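Local structure of malonate decarboxylase subunit alpha (6MPR) at residues A[52-66]-A[82-96]. The protein probably serves as the acyl-carrier-protein transferase subunit of malonate decarboxylase, the enzyme complex that breaks malonate down to acetate and carbon dioxide. Numbering follows the deposited sequence.
Sequences LETLITPGDKVVLEG and TNPDILHDLHMIMPS
Val62 and Met92 pair in parallel register, and around them strands 61-64 and 90-94 illustrate how a beta-alpha-beta unit closes: the chain leaves the first strand, passes through helix 73-79 and returns beside it. Four backbone hydrogen bonds alternate along the seam: His91 N donates to Asp60 O, Val62 N to His91 O (2.8 Å), Ile93 N to Val62 O and Leu64 N to Ile93 O.

Packing is close on the face of Val62 and Met92, and on the other face Val63 CG2 lies against Ile93 CB. Met92 folds back at chi2 and chi3 (-54° and -61°), bringing its CE to 3.7 Å from Leu64 CB and also against Val62 CG1, while helix 100-107 covers this side with Leu105 and Phe106. Further along, Met94 CE lies 3.8 Å from Leu64 CD2. Toward the start of the strands, Leu90 CD2 meets Ile56 CG2 at 3.7 Å, the two side chains crossing nearly at right angles.

The more accessible end is more polar. Pro58 CB sits over one face of the His88 ring, 3.8 Å from its centroid, a CH-pi contact; His88 ND1 meanwhile donates to Asp89 OD2 nearly in the ring plane. Glu53, partly exposed but well covered, reaches Asn83 N with OE1 (2.8 Å), approached on the anti side of the carboxylate. Lys61 runs alongside His91, whose ND1 is 2.8 Å from a water that accepts a weak hydrogen bond from Lys61 NZ; His91 NE2 is hydrogen-bonded to Asp115 OD2. Apolar side chains thus line the interior, where Leu64 O is buried without a partner and Asp60 is satisfied by Thr57 N; backbone bonds fix the register, and the accessible end adds polar contacts.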
ATOM      1  N   LEU A  52      25.920 -15.592 -13.759  1.00 14.12           N
ATOM      2  CA  LEU A  52      25.122 -14.415 -14.130  1.00 13.06           C
ATOM      3  C   LEU A  52      24.979 -14.291 -15.644  1.00 14.34           C
ATOM      4  O   LEU A  52      23.893 -13.983 -16.149  1.00 16.70           O
ATOM      5  CB  LEU A  52      25.735 -13.129 -13.557  1.00 14.27           C
ATOM      6  CG  LEU A  52      25.674 -12.946 -12.041  1.00 14.15           C
ATOM      7  CD1 LEU A  52      26.403 -11.678 -11.604  1.00 14.19           C
ATOM      8  CD2 LEU A  52      24.232 -12.906 -11.537  1.00 15.08           C
ATOM      9  N   GLU A  53      26.075 -14.500 -16.383  1.00 14.48           N
ATOM     10  CA  GLU A  53      26.046 -14.458 -17.843  1.00 15.98           C
ATOM     11  C   GLU A  53      25.222 -15.582 -18.460  1.00 21.44           C
ATOM     12  O   GLU A  53      24.941 -15.538 -19.666  1.00 20.55           O
ATOM     13  CB  GLU A  53      27.476 -14.526 -18.377  1.00 16.94           C
ATOM     14  CG  GLU A  53      28.286 -13.270 -18.120  1.00 17.33           C
ATOM     15  CD  GLU A  53      29.746 -13.427 -18.486  1.00 22.77           C
ATOM     16  OE1 GLU A  53      30.457 -12.398 -18.482  1.00 22.28           O
ATOM     17  OE2 GLU A  53      30.184 -14.567 -18.790  1.00 21.43           O
ATOM     18  N   THR A  54      24.879 -16.601 -17.681  1.00 17.49           N
ATOM     19  CA  THR A  54      24.076 -17.724 -18.144  1.00 15.33           C
ATOM     20  C   THR A  54      22.601 -17.521 -17.831  1.00 15.64           C
ATOM     21  O   THR A  54      21.736 -17.877 -18.640  1.00 19.93           O
ATOM     22  CB  THR A  54      24.561 -19.024 -17.483  1.00 15.44           C
ATOM     23  OG1 THR A  54      25.958 -19.184 -17.711  1.00 17.56           O
ATOM     24  CG2 THR A  54      23.808 -20.236 -18.023  1.00 22.32           C
ATOM     25  N   LEU A  55      22.296 -16.961 -16.660  1.00 17.93           N
ATOM     26  CA  LEU A  55      20.920 -16.826 -16.195  1.00 18.08           C
ATOM     27  C   LEU A  55      20.251 -15.537 -16.658  1.00 15.99           C
ATOM     28  O   LEU A  55      19.014 -15.480 -16.738  1.00 17.66           O
ATOM     29  CB  LEU A  55      20.878 -16.890 -14.666  1.00 17.35           C
ATOM     30  CG  LEU A  55      21.306 -18.235 -14.082  1.00 21.12           C
ATOM     31  CD1 LEU A  55      21.334 -18.143 -12.587  1.00 15.77           C
ATOM     32  CD2 LEU A  55      20.347 -19.329 -14.524  1.00 15.37           C
ATOM     33  N   ILE A  56      21.025 -14.500 -16.928  1.00 15.66           N
ATOM     34  CA  ILE A  56      20.495 -13.206 -17.355  1.00 13.30           C
ATOM     35  C   ILE A  56      20.622 -13.112 -18.865  1.00 14.86           C
ATOM     36  O   ILE A  56      21.573 -13.641 -19.458  1.00 19.82           O
ATOM     37  CB  ILE A  56      21.226 -12.039 -16.664  1.00 11.90           C
ATOM     38  CG1 ILE A  56      21.200 -12.203 -15.141  1.00 16.09           C
ATOM     39  CG2 ILE A  56      20.617 -10.692 -17.070  1.00 11.18           C
ATOM     40  CD1 ILE A  56      21.986 -11.130 -14.431  1.00 15.82           C
ATOM     41  N   THR A  57      19.636 -12.483 -19.500  1.00 14.37           N
ATOM     42  CA  THR A  57      19.526 -12.320 -20.944  0.60 19.46           C
ATOM     43  C   THR A  57      19.468 -10.828 -21.264  1.00 18.59           C
ATOM     44  O   THR A  57      18.887 -10.064 -20.485  1.00 17.05           O
ATOM     45  CB  THR A  57      18.251 -13.020 -21.456  0.60 23.48           C
ATOM     46  OG1 THR A  57      18.197 -14.352 -20.927  0.60 28.17           O
ATOM     47  CG2 THR A  57      18.203 -13.106 -22.988  0.60 24.65           C
ATOM     48  N   PRO A  58      20.032 -10.381 -22.385  1.00 15.61           N
ATOM     49  CA  PRO A  58      19.923  -8.957 -22.729  1.00 18.17           C
ATOM     50  C   PRO A  58      18.468  -8.510 -22.765  1.00 16.00           C
ATOM     51  O   PRO A  58      17.576  -9.254 -23.187  1.00 16.34           O
ATOM     52  CB  PRO A  58      20.569  -8.877 -24.113  1.00 24.54           C
ATOM     53  CG  PRO A  58      21.496 -10.028 -24.163  1.00 28.71           C
ATOM     54  CD  PRO A  58      20.879 -11.117 -23.340  1.00 17.07           C
ATOM     55  N   GLY A  59      18.228  -7.275 -22.312  1.00 18.00           N
ATOM     56  CA  GLY A  59      16.878  -6.749 -22.232  1.00 20.49           C
ATOM     57  C   GLY A  59      16.100  -7.156 -20.997  1.00 18.95           C
ATOM     58  O   GLY A  59      14.988  -6.651 -20.790  1.00 20.89           O
ATOM     59  N   ASP A  60      16.634  -8.054 -20.172  1.00 16.08           N
ATOM     60  CA  ASP A  60      15.921  -8.476 -18.969  1.00 12.35           C
ATOM     61  C   ASP A  60      15.641  -7.297 -18.052  1.00 17.29           C
ATOM     62  O   ASP A  60      16.489  -6.416 -17.881  1.00 19.14           O
ATOM     63  CB  ASP A  60      16.749  -9.497 -18.187  1.00 11.85           C
ATOM     64  CG  ASP A  60      16.448 -10.923 -18.573  1.00 19.63           C
ATOM     65  OD1 ASP A  60      15.513 -11.151 -19.365  1.00 18.69           O
ATOM     66  OD2 ASP A  60      17.145 -11.817 -18.053  1.00 18.05           O
ATOM     67  N   LYS A  61      14.455  -7.299 -17.435  1.00 13.06           N
ATOM     68  CA  LYS A  61      14.211  -6.490 -16.241  1.00 10.41           C
ATOM     69  C   LYS A  61      14.862  -7.171 -15.041  1.00  9.41           C
ATOM     70  O   LYS A  61      14.484  -8.286 -14.676  1.00 11.89           O
ATOM     71  CB  LYS A  61      12.710  -6.313 -16.010  1.00 12.64           C
ATOM     72  CG  LYS A  61      12.006  -5.551 -17.122  1.00 16.32           C
ATOM     73  CD  LYS A  61      10.511  -5.427 -16.835  1.00 16.60           C
ATOM     74  CE  LYS A  61       9.759  -4.788 -17.995  1.00 25.77           C
ATOM     75  NZ  LYS A  61       9.944  -5.539 -19.267  1.00 33.15           N
ATOM     76  N   VAL A  62      15.824  -6.500 -14.418  1.00 12.00           N
ATOM     77  CA  VAL A  62      16.631  -7.080 -13.347  1.00  8.45           C
ATOM     78  C   VAL A  62      16.420  -6.210 -12.131  1.00  9.79           C
ATOM     79  O   VAL A  62      16.833  -5.048 -12.125  1.00  9.50           O
ATOM     80  CB  VAL A  62      18.121  -7.135 -13.719  1.00  8.65           C
ATOM     81  CG1 VAL A  62      18.946  -7.700 -12.559  1.00  8.46           C
ATOM     82  CG2 VAL A  62      18.302  -7.970 -15.001  1.00 12.84           C
ATOM     83  N   VAL A  63      15.771  -6.761 -11.110  1.00  9.79           N
ATOM     84  CA  VAL A  63      15.710  -6.115  -9.803  1.00 10.58           C
ATOM     85  C   VAL A  63      17.021  -6.390  -9.084  1.00  9.66           C
ATOM     86  O   VAL A  63      17.440  -7.546  -8.971  1.00  8.71           O
ATOM     87  CB  VAL A  63      14.521  -6.653  -8.996  1.00  6.75           C
ATOM     88  CG1 VAL A  63      14.580  -6.164  -7.541  1.00  8.38           C
ATOM     89  CG2 VAL A  63      13.191  -6.236  -9.653  1.00 11.32           C
ATOM     90  N   LEU A  64      17.656  -5.338  -8.572  1.00  8.02           N
ATOM     91  CA  LEU A  64      18.938  -5.451  -7.884  1.00 13.71           C
ATOM     92  C   LEU A  64      18.812  -4.701  -6.571  1.00  7.86           C
ATOM     93  O   LEU A  64      18.442  -3.521  -6.569  1.00 11.58           O
ATOM     94  CB  LEU A  64      20.085  -4.868  -8.724  1.00 10.30           C
ATOM     95  CG  LEU A  64      21.459  -4.742  -8.044  1.00  8.76           C
ATOM     96  CD1 LEU A  64      21.935  -6.106  -7.598  1.00  9.63           C
ATOM     97  CD2 LEU A  64      22.472  -4.120  -9.002  1.00 10.41           C
ATOM     98  N   GLU A  65      19.072  -5.386  -5.460  1.00 11.15           N
ATOM     99  CA  GLU A  65      19.061  -4.745  -4.148  1.00 13.62           C
ATOM    100  C   GLU A  65      20.409  -4.078  -3.883  1.00 13.62           C
ATOM    101  O   GLU A  65      21.447  -4.740  -3.951  1.00 11.54           O
ATOM    102  CB  GLU A  65      18.776  -5.786  -3.061  1.00 13.57           C
ATOM    103  CG  GLU A  65      17.367  -6.383  -3.091  1.00  8.82           C
ATOM    104  CD  GLU A  65      17.152  -7.390  -1.973  1.00 14.89           C
ATOM    105  OE1 GLU A  65      18.079  -7.606  -1.168  1.00 11.90           O
ATOM    106  OE2 GLU A  65      16.068  -7.991  -1.914  1.00 13.72           O
ATOM    107  N   GLY A  66      20.408  -2.771  -3.640  1.00  8.99           N
ATOM    108  CA  GLY A  66      19.291  -1.915  -3.997  1.00  9.62           C
ATOM    109  C   GLY A  66      18.172  -1.643  -3.000  1.00 13.71           C
ATOM    110  O   GLY A  66      17.220  -0.928  -3.332  1.00 11.48           O
ATOM    111  N   THR A  82      30.519  -8.568 -15.626  1.00 14.84           N
ATOM    112  CA  THR A  82      30.135  -9.439 -16.731  1.00 18.02           C
ATOM    113  C   THR A  82      30.513  -8.811 -18.070  1.00 22.39           C
ATOM    114  O   THR A  82      30.806  -7.614 -18.178  1.00 20.48           O
ATOM    115  CB  THR A  82      28.630  -9.744 -16.691  1.00 16.31           C
ATOM    116  OG1 THR A  82      27.881  -8.519 -16.752  1.00 20.19           O
ATOM    117  CG2 THR A  82      28.261 -10.503 -15.421  1.00 16.34           C
ATOM    118  N   ASN A  83      30.506  -9.655 -19.092  1.00 21.83           N
ATOM    119  CA  ASN A  83      30.884  -9.272 -20.448  1.00 18.45           C
ATOM    120  C   ASN A  83      29.738  -8.506 -21.099  1.00 19.56           C
ATOM    121  O   ASN A  83      28.648  -9.067 -21.263  1.00 21.99           O
ATOM    122  CB  ASN A  83      31.204 -10.527 -21.241  1.00 20.00           C
ATOM    123  CG  ASN A  83      31.770 -10.234 -22.631  1.00 21.63           C
ATOM    124  OD1 ASN A  83      31.613  -9.141 -23.172  1.00 27.86           O
ATOM    125  ND2 ASN A  83      32.409 -11.235 -23.218  1.00 26.56           N
ATOM    126  N   PRO A  84      29.921  -7.238 -21.468  1.00 19.40           N
ATOM    127  CA  PRO A  84      28.799  -6.497 -22.072  1.00 19.16           C
ATOM    128  C   PRO A  84      28.411  -7.004 -23.461  1.00 22.44           C
ATOM    129  O   PRO A  84      27.320  -6.664 -23.932  1.00 27.06           O
ATOM    130  CB  PRO A  84      29.310  -5.047 -22.116  1.00 23.93           C
ATOM    131  CG  PRO A  84      30.457  -5.012 -21.136  1.00 30.00           C
ATOM    132  CD  PRO A  84      31.082  -6.371 -21.222  1.00 21.55           C
ATOM    133  N   ASP A  85      29.249  -7.806 -24.129  1.00 24.30           N
ATOM    134  CA  ASP A  85      28.803  -8.457 -25.361  1.00 23.06           C
ATOM    135  C   ASP A  85      27.779  -9.550 -25.088  1.00 27.99           C
ATOM    136  O   ASP A  85      27.069  -9.971 -26.011  1.00 25.91           O
ATOM    137  CB  ASP A  85      29.988  -9.054 -26.113  1.00 35.33           C
ATOM    138  CG  ASP A  85      30.941  -8.002 -26.615  1.00 39.58           C
ATOM    139  OD1 ASP A  85      30.469  -6.908 -26.980  1.00 44.80           O
ATOM    140  OD2 ASP A  85      32.156  -8.272 -26.636  1.00 44.95           O
ATOM    141  N   ILE A  86      27.714 -10.035 -23.854  1.00 20.98           N
ATOM    142  CA  ILE A  86      26.718 -11.011 -23.437  1.00 22.11           C
ATOM    143  C   ILE A  86      25.544 -10.341 -22.737  1.00 18.31           C
ATOM    144  O   ILE A  86      24.391 -10.548 -23.112  1.00 17.75           O
ATOM    145  CB  ILE A  86      27.374 -12.079 -22.536  1.00 23.42           C
ATOM    146  CG1 ILE A  86      28.512 -12.761 -23.293  1.00 25.36           C
ATOM    147  CG2 ILE A  86      26.340 -13.090 -22.038  1.00 25.82           C
ATOM    148  CD1 ILE A  86      29.310 -13.707 -22.434  1.00 29.81           C
ATOM    149  N   LEU A  87      25.815  -9.524 -21.714  1.00 18.30           N
ATOM    150  CA  LEU A  87      24.771  -8.830 -20.960  1.00 14.34           C
ATOM    151  C   LEU A  87      24.793  -7.350 -21.324  1.00 21.70           C
ATOM    152  O   LEU A  87      25.707  -6.621 -20.927  1.00 17.28           O
ATOM    153  CB  LEU A  87      24.951  -9.012 -19.451  1.00 13.22           C
ATOM    154  CG  LEU A  87      24.967 -10.450 -18.960  1.00 19.21           C
ATOM    155  CD1 LEU A  87      24.935 -10.469 -17.429  1.00 15.64           C
ATOM    156  CD2 LEU A  87      23.794 -11.212 -19.542  1.00 18.02           C
ATOM    157  N   HIS A  88      23.772  -6.909 -22.058  1.00 18.29           N
ATOM    158  CA  HIS A  88      23.609  -5.515 -22.445  1.00 17.61           C
ATOM    159  C   HIS A  88      22.123  -5.196 -22.428  1.00 20.40           C
ATOM    160  O   HIS A  88      21.283  -6.098 -22.390  1.00 14.75           O
ATOM    161  CB  HIS A  88      24.210  -5.226 -23.826  1.00 19.48           C
ATOM    162  CG  HIS A  88      23.746  -6.170 -24.888  1.00 24.68           C
ATOM    163  ND1 HIS A  88      22.593  -5.967 -25.616  1.00 22.59           N
ATOM    164  CD2 HIS A  88      24.276  -7.331 -25.339  1.00 25.63           C
ATOM    165  CE1 HIS A  88      22.433  -6.963 -26.468  1.00 27.94           C
ATOM    166  NE2 HIS A  88      23.441  -7.804 -26.323  1.00 23.30           N
ATOM    167  N   ASP A  89      21.810  -3.897 -22.420  1.00 21.26           N
ATOM    168  CA  ASP A  89      20.427  -3.411 -22.455  1.00 19.71           C
ATOM    169  C   ASP A  89      19.608  -3.949 -21.293  1.00 19.28           C
ATOM    170  O   ASP A  89      18.390  -4.134 -21.408  1.00 19.00           O
ATOM    171  CB  ASP A  89      19.746  -3.746 -23.782  1.00 15.87           C
ATOM    172  CG  ASP A  89      20.321  -2.955 -24.935  1.00 28.84           C
ATOM    173  OD1 ASP A  89      20.002  -1.755 -25.042  1.00 32.05           O
ATOM    174  OD2 ASP A  89      21.130  -3.519 -25.700  1.00 30.79           O
ATOM    175  N   LEU A  90      20.269  -4.203 -20.169  1.00 15.30           N
ATOM    176  CA  LEU A  90      19.542  -4.567 -18.962  1.00 12.24           C
ATOM    177  C   LEU A  90      18.669  -3.403 -18.509  1.00 17.14           C
ATOM    178  O   LEU A  90      19.074  -2.242 -18.561  1.00 14.32           O
ATOM    179  CB  LEU A  90      20.511  -4.971 -17.844  1.00 13.07           C
ATOM    180  CG  LEU A  90      21.301  -6.262 -18.078  1.00 12.88           C
ATOM    181  CD1 LEU A  90      21.967  -6.752 -16.808  1.00 14.71           C
ATOM    182  CD2 LEU A  90      20.402  -7.350 -18.700  1.00 15.04           C
ATOM    183  N   HIS A  91      17.458  -3.720 -18.084  1.00 14.21           N
ATOM    184  CA  HIS A  91      16.528  -2.730 -17.550  1.00 14.21           C
ATOM    185  C   HIS A  91      16.582  -2.921 -16.042  1.00 13.65           C
ATOM    186  O   HIS A  91      16.036  -3.892 -15.508  1.00 12.14           O
ATOM    187  CB  HIS A  91      15.132  -2.939 -18.134  1.00 15.42           C
ATOM    188  CG  HIS A  91      14.087  -1.997 -17.618  1.00 11.99           C
ATOM    189  ND1 HIS A  91      12.865  -1.858 -18.233  1.00 14.88           N
ATOM    190  CD2 HIS A  91      14.064  -1.167 -16.546  1.00 11.55           C
ATOM    191  CE1 HIS A  91      12.137  -0.970 -17.575  1.00 18.21           C
ATOM    192  NE2 HIS A  91      12.839  -0.543 -16.539  1.00 12.82           N
ATOM    193  N   MET A  92      17.289  -2.023 -15.361  1.00  9.83           N
ATOM    194  CA  MET A  92      17.465  -2.175 -13.922  1.00 11.27           C
ATOM    195  C   MET A  92      16.273  -1.596 -13.191  1.00  9.40           C
ATOM    196  O   MET A  92      15.761  -0.523 -13.544  1.00 11.76           O
ATOM    197  CB  MET A  92      18.747  -1.489 -13.447  1.00 12.19           C
ATOM    198  CG  MET A  92      19.998  -1.970 -14.176  1.00 18.04           C
ATOM    199  SD  MET A  92      20.227  -3.770 -14.144  1.00 13.30           S
ATOM    200  CE  MET A  92      20.356  -4.042 -12.367  1.00 15.07           C
ATOM    201  N   ILE A  93      15.837  -2.316 -12.162  1.00  9.05           N
ATOM    202  CA  ILE A  93      14.742  -1.907 -11.294  1.00 12.58           C
ATOM    203  C   ILE A  93      15.305  -1.896  -9.885  1.00 13.18           C
ATOM    204  O   ILE A  93      15.607  -2.958  -9.324  1.00 11.65           O
ATOM    205  CB  ILE A  93      13.526  -2.836 -11.410  1.00 13.46           C
ATOM    206  CG1 ILE A  93      13.014  -2.837 -12.848  1.00 13.46           C
ATOM    207  CG2 ILE A  93      12.404  -2.371 -10.475  1.00 11.27           C
ATOM    208  CD1 ILE A  93      12.067  -3.977 -13.181  1.00 18.53           C
ATOM    209  N   MET A  94      15.469  -0.694  -9.316  1.00  9.55           N
ATOM    210  CA  MET A  94      16.185  -0.607  -8.054  1.00 10.58           C
ATOM    211  C   MET A  94      15.471   0.323  -7.088  1.00 11.14           C
ATOM    212  O   MET A  94      15.299   1.505  -7.394  1.00 10.20           O
ATOM    213  CB  MET A  94      17.610  -0.121  -8.290  1.00 12.73           C
ATOM    214  CG  MET A  94      18.409  -1.021  -9.254  1.00 14.01           C
ATOM    215  SD  MET A  94      20.114  -0.489  -9.422  1.00 17.61           S
ATOM    216  CE  MET A  94      20.707  -0.949  -7.802  1.00 16.90           C
ATOM    217  N   PRO A  95      15.051  -0.162  -5.917  1.00 11.53           N
ATOM    218  CA  PRO A  95      14.452   0.754  -4.937  1.00 10.78           C
ATOM    219  C   PRO A  95      15.391   1.889  -4.570  1.00  8.73           C
ATOM    220  O   PRO A  95      14.961   3.037  -4.456  1.00 11.17           O
ATOM    221  CB  PRO A  95      14.151  -0.164  -3.740  1.00 11.09           C
ATOM    222  CG  PRO A  95      13.954  -1.531  -4.382  1.00 11.48           C
ATOM    223  CD  PRO A  95      14.966  -1.574  -5.498  1.00  8.59           C
ATOM    224  N   SER A  96      16.678   1.590  -4.412  1.00  9.07           N
ATOM    225  CA  SER A  96      17.662   2.587  -4.004  1.00 13.05           C
ATOM    226  C   SER A  96      18.927   2.396  -4.832  1.00 14.38           C
ATOM    227  O   SER A  96      19.433   1.274  -4.931  1.00 17.47           O
ATOM    228  CB  SER A  96      17.967   2.463  -2.504  1.00 16.73           C
ATOM    229  OG  SER A  96      18.627   3.624  -2.023  1.00 20.07           O
TER
HETATM  230  O   HOH W   1      12.116  -3.331 -20.503  1.00 21.36           O